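Local coordinates for lipoprotein YgdI/YgdR-like SH3-like domain-containing protein (Shewanella oneidensis, PDB 2RB6) that is of unknown function but belongs to a family of small bacterial lipoproteins with an SH3-like beta domain, probably anchored in the cell membrane, at residues A[13-21]-A[30-38]. Residues are numbered along the deposited sequence; the frame is centred on the assembly and turned at random.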
loop_
_atom_site.group_PDB
_atom_site.type_symbol
_atom_site.label_atom_id
_atom_site.label_comp_id
_atom_site.label_asym_id
_atom_site.label_seq_id
_atom_site.Cartn_x
_atom_site.Cartn_y
_atom_site.Cartn_z
ATOM N N LYS A 13 -1.395 -12.658 -0.198
ATOM C CA LYS A 13 -0.352 -11.927 0.518
ATOM C C LYS A 13 -0.887 -10.631 1.131
ATOM O O LYS A 13 -1.993 -10.187 0.825
ATOM C CB LYS A 13 0.812 -11.596 -0.426
ATOM C CG LYS A 13 1.565 -12.811 -0.966
ATOM C CD LYS A 13 2.221 -13.609 0.155
ATOM C CE LYS A 13 3.096 -14.740 -0.385
ATOM N NZ LYS A 13 2.335 -15.716 -1.217
HETATM N N MSE A 14 -0.078 -10.029 1.995
HETATM C CA MSE A 14 -0.427 -8.789 2.675
HETATM C C MSE A 14 0.828 -7.911 2.699
HETATM O O MSE A 14 1.942 -8.422 2.819
HETATM C CB MSE A 14 -0.909 -9.127 4.092
HETATM C CG MSE A 14 -1.409 -7.968 4.943
HETATM SE SE MSE A 14 -0.116 -7.416 6.281
HETATM C CE MSE A 14 0.119 -9.113 7.202
ATOM N N ILE A 15 0.652 -6.599 2.554
ATOM C CA ILE A 15 1.787 -5.670 2.555
ATOM C C ILE A 15 1.480 -4.393 3.350
ATOM O O ILE A 15 0.407 -3.797 3.207
ATOM C CB ILE A 15 2.185 -5.293 1.103
ATOM C CG1 ILE A 15 2.604 -6.552 0.345
ATOM C CG2 ILE A 15 3.336 -4.302 1.108
ATOM C CD1 ILE A 15 2.850 -6.322 -1.136
ATOM N N THR A 16 2.428 -3.978 4.187
ATOM C CA THR A 16 2.255 -2.775 4.997
ATOM C C THR A 16 3.027 -1.577 4.433
ATOM O O THR A 16 3.944 -1.739 3.635
ATOM C CB THR A 16 2.711 -3.015 6.461
ATOM O OG1 THR A 16 4.128 -3.239 6.501
ATOM C CG2 THR A 16 2.001 -4.223 7.044
ATOM N N SER A 17 2.635 -0.377 4.856
ATOM C CA SER A 17 3.256 0.877 4.424
ATOM C C SER A 17 2.829 2.008 5.364
ATOM O O SER A 17 1.699 2.018 5.855
ATOM C CB SER A 17 2.827 1.212 2.992
ATOM O OG SER A 17 3.370 2.454 2.580
ATOM N N ASP A 18 3.716 2.966 5.618
ATOM C CA ASP A 18 3.355 4.072 6.512
ATOM C C ASP A 18 2.796 5.283 5.756
ATOM O O ASP A 18 2.409 6.280 6.370
ATOM C CB ASP A 18 4.552 4.478 7.392
ATOM C CG ASP A 18 4.914 3.404 8.430
ATOM O OD1 ASP A 18 4.054 3.048 9.273
ATOM O OD2 ASP A 18 6.067 2.920 8.406
ATOM N N SER A 19 2.749 5.182 4.428
ATOM C CA SER A 19 2.206 6.244 3.573
ATOM C C SER A 19 1.121 5.662 2.685
ATOM O O SER A 19 1.153 4.485 2.331
ATOM C CB SER A 19 3.278 6.843 2.654
ATOM O OG SER A 19 4.342 7.428 3.379
ATOM N N LYS A 20 0.166 6.507 2.327
ATOM C CA LYS A 20 -0.925 6.117 1.457
ATOM C C LYS A 20 -0.360 5.749 0.075
ATOM O O LYS A 20 0.323 6.554 -0.564
ATOM C CB LYS A 20 -1.911 7.286 1.345
ATOM C CG LYS A 20 -3.068 7.076 0.389
ATOM C CD LYS A 20 -3.899 8.345 0.244
ATOM C CE LYS A 20 -4.951 8.205 -0.858
ATOM N NZ LYS A 20 -5.979 7.159 -0.560
ATOM N N PRO A 21 -0.611 4.515 -0.390
ATOM C CA PRO A 21 -0.102 4.116 -1.707
ATOM C C PRO A 21 -0.750 4.989 -2.786
ATOM O O PRO A 21 -1.967 5.212 -2.781
ATOM C CB PRO A 21 -0.485 2.629 -1.803
ATOM C CG PRO A 21 -1.704 2.524 -0.951
ATOM C CD PRO A 21 -1.390 3.429 0.233
ATOM N N TYR A 30 0.740 0.629 -8.274
ATOM C CA TYR A 30 0.580 1.313 -6.990
ATOM C C TYR A 30 1.967 1.508 -6.385
ATOM O O TYR A 30 2.707 0.544 -6.185
ATOM C CB TYR A 30 -0.274 0.488 -6.016
ATOM C CG TYR A 30 -1.735 0.889 -5.942
ATOM C CD1 TYR A 30 -2.124 2.090 -5.341
ATOM C CD2 TYR A 30 -2.730 0.070 -6.478
ATOM C CE1 TYR A 30 -3.465 2.462 -5.275
ATOM C CE2 TYR A 30 -4.072 0.432 -6.420
ATOM C CZ TYR A 30 -4.433 1.627 -5.820
ATOM O OH TYR A 30 -5.761 1.982 -5.770
ATOM N N LEU A 31 2.322 2.758 -6.115
ATOM C CA LEU A 31 3.611 3.067 -5.508
ATOM C C LEU A 31 3.390 3.226 -4.010
ATOM O O LEU A 31 2.392 3.811 -3.570
ATOM C CB LEU A 31 4.197 4.362 -6.081
ATOM C CG LEU A 31 5.026 4.352 -7.377
ATOM C CD1 LEU A 31 6.444 3.860 -7.092
ATOM C CD2 LEU A 31 4.350 3.482 -8.432
ATOM N N TYR A 32 4.332 2.705 -3.233
ATOM C CA TYR A 32 4.239 2.771 -1.793
ATOM C C TYR A 32 5.651 2.652 -1.217
ATOM O O TYR A 32 6.583 2.315 -1.941
ATOM C CB TYR A 32 3.325 1.640 -1.305
ATOM C CG TYR A 32 3.936 0.251 -1.292
ATOM C CD1 TYR A 32 4.633 -0.202 -0.179
ATOM C CD2 TYR A 32 3.775 -0.630 -2.370
ATOM C CE1 TYR A 32 5.150 -1.494 -0.122
ATOM C CE2 TYR A 32 4.287 -1.938 -2.331
ATOM C CZ TYR A 32 4.974 -2.356 -1.193
ATOM O OH TYR A 32 5.470 -3.635 -1.093
ATOM N N TYR A 33 5.814 2.953 0.071
ATOM C CA TYR A 33 7.129 2.865 0.710
ATOM C C TYR A 33 7.227 1.686 1.658
ATOM O O TYR A 33 6.332 1.446 2.460
ATOM C CB TYR A 33 7.461 4.156 1.469
ATOM C CG TYR A 33 7.685 5.331 0.565
ATOM C CD1 TYR A 33 6.607 5.981 -0.041
ATOM C CD2 TYR A 33 8.974 5.769 0.270
ATOM C CE1 TYR A 33 6.806 7.035 -0.924
ATOM C CE2 TYR A 33 9.185 6.821 -0.611
ATOM C CZ TYR A 33 8.093 7.451 -1.208
ATOM O OH TYR A 33 8.289 8.486 -2.100
ATOM N N ASP A 34 8.334 0.960 1.560
ATOM C CA ASP A 34 8.556 -0.205 2.400
ATOM C C ASP A 34 9.243 0.151 3.719
ATOM O O ASP A 34 9.839 1.222 3.869
ATOM C CB ASP A 34 9.400 -1.239 1.649
ATOM C CG ASP A 34 10.881 -0.894 1.642
ATOM O OD1 ASP A 34 11.230 0.253 1.295
ATOM O OD2 ASP A 34 11.700 -1.778 1.979
ATOM N N GLU A 35 9.146 -0.769 4.671
ATOM C CA GLU A 35 9.742 -0.611 5.992
ATOM C C GLU A 35 11.250 -0.448 5.832
ATOM O O GLU A 35 11.893 -1.274 5.186
ATOM C CB GLU A 35 9.451 -1.856 6.840
ATOM C CG GLU A 35 8.143 -2.590 6.495
ATOM C CD GLU A 35 8.182 -3.313 5.142
ATOM O OE1 GLU A 35 9.099 -4.141 4.928
ATOM O OE2 GLU A 35 7.288 -3.063 4.298
ATOM N N ASP A 36 11.819 0.602 6.421
ATOM C CA ASP A 36 13.261 0.830 6.313
ATOM C C ASP A 36 13.682 0.770 4.851
ATOM O O ASP A 36 14.482 -0.088 4.471
ATOM C CB ASP A 36 14.054 -0.245 7.081
ATOM C CG ASP A 36 13.998 -0.066 8.586
ATOM O OD1 ASP A 36 14.487 0.969 9.082
ATOM O OD2 ASP A 36 13.472 -0.971 9.275
ATOM N N GLY A 37 13.149 1.663 4.024
ATOM C CA GLY A 37 13.532 1.614 2.628
ATOM C C GLY A 37 12.915 2.612 1.672
ATOM O O GLY A 37 12.230 3.561 2.072
ATOM N N ARG A 38 13.173 2.372 0.388
ATOM C CA ARG A 38 12.683 3.227 -0.684
ATOM C C ARG A 38 11.308 2.768 -1.138
ATOM O O ARG A 38 10.673 1.919 -0.509
ATOM C CB ARG A 38 13.647 3.197 -1.884
ATOM C CG ARG A 38 13.451 4.358 -2.869
ATOM C CD ARG A 38 14.044 4.085 -4.259
ATOM N NE ARG A 38 13.311 3.044 -4.988
ATOM C CZ ARG A 38 13.493 2.750 -6.278
ATOM N NH1 ARG A 38 14.385 3.416 -7.006
ATOM N NH2 ARG A 38 12.782 1.780 -6.840
HETATM O O HOH W 1 3.131 4.491 0.545
#
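Tyr32 lays its ring along residues 15-17, and with this contact the two antiparallel sheets of the SH3-like fold pack on each other: strand 14-17 pairs with strand 4-9, strand 29-33 with strands 22-24 and 39-43, and the axes of segments 14-17 and 30-33 are inclined at 60°. CG of Tyr32 sits between its backbone N and carbonyl carbon (chi1 76°), which sends the ring up the strand from Ser17 to Ile15. CD1 of Tyr32 lies 3.9 Å from CB of Ser17, and further out its CZ meets CG2 of Ile15 at 3.4 Å, the two side chains crossing at about a right angle. Were Tyr32 an alanine, the methyls of Ile15 would probably lose their aromatic partner and a gap would open between the sheets. At the other end of the contact, Pro21 leads into strand 22-24 and packs beside strand 29-33. Its CB touches CB of Tyr32 and lies 3.9 Å from CD1 of Tyr30, while Ile50 of strand 47-53 packs against both Pro21 and Tyr30. The Pro21 CA approaches Leu31 O at 3.1 Å in a CH...O contact. Buried Ser17 adds a polar link: its OG, anti to the backbone N (chi1 177°), lies 3.1 Å from Tyr33 O. A water 2.9 Å from Ser17 OG accepts from Tyr33 N at 3.1 Å and donates weakly to Ser19 O, its oxygen lying in the plane of the Tyr33 ring, at the edge.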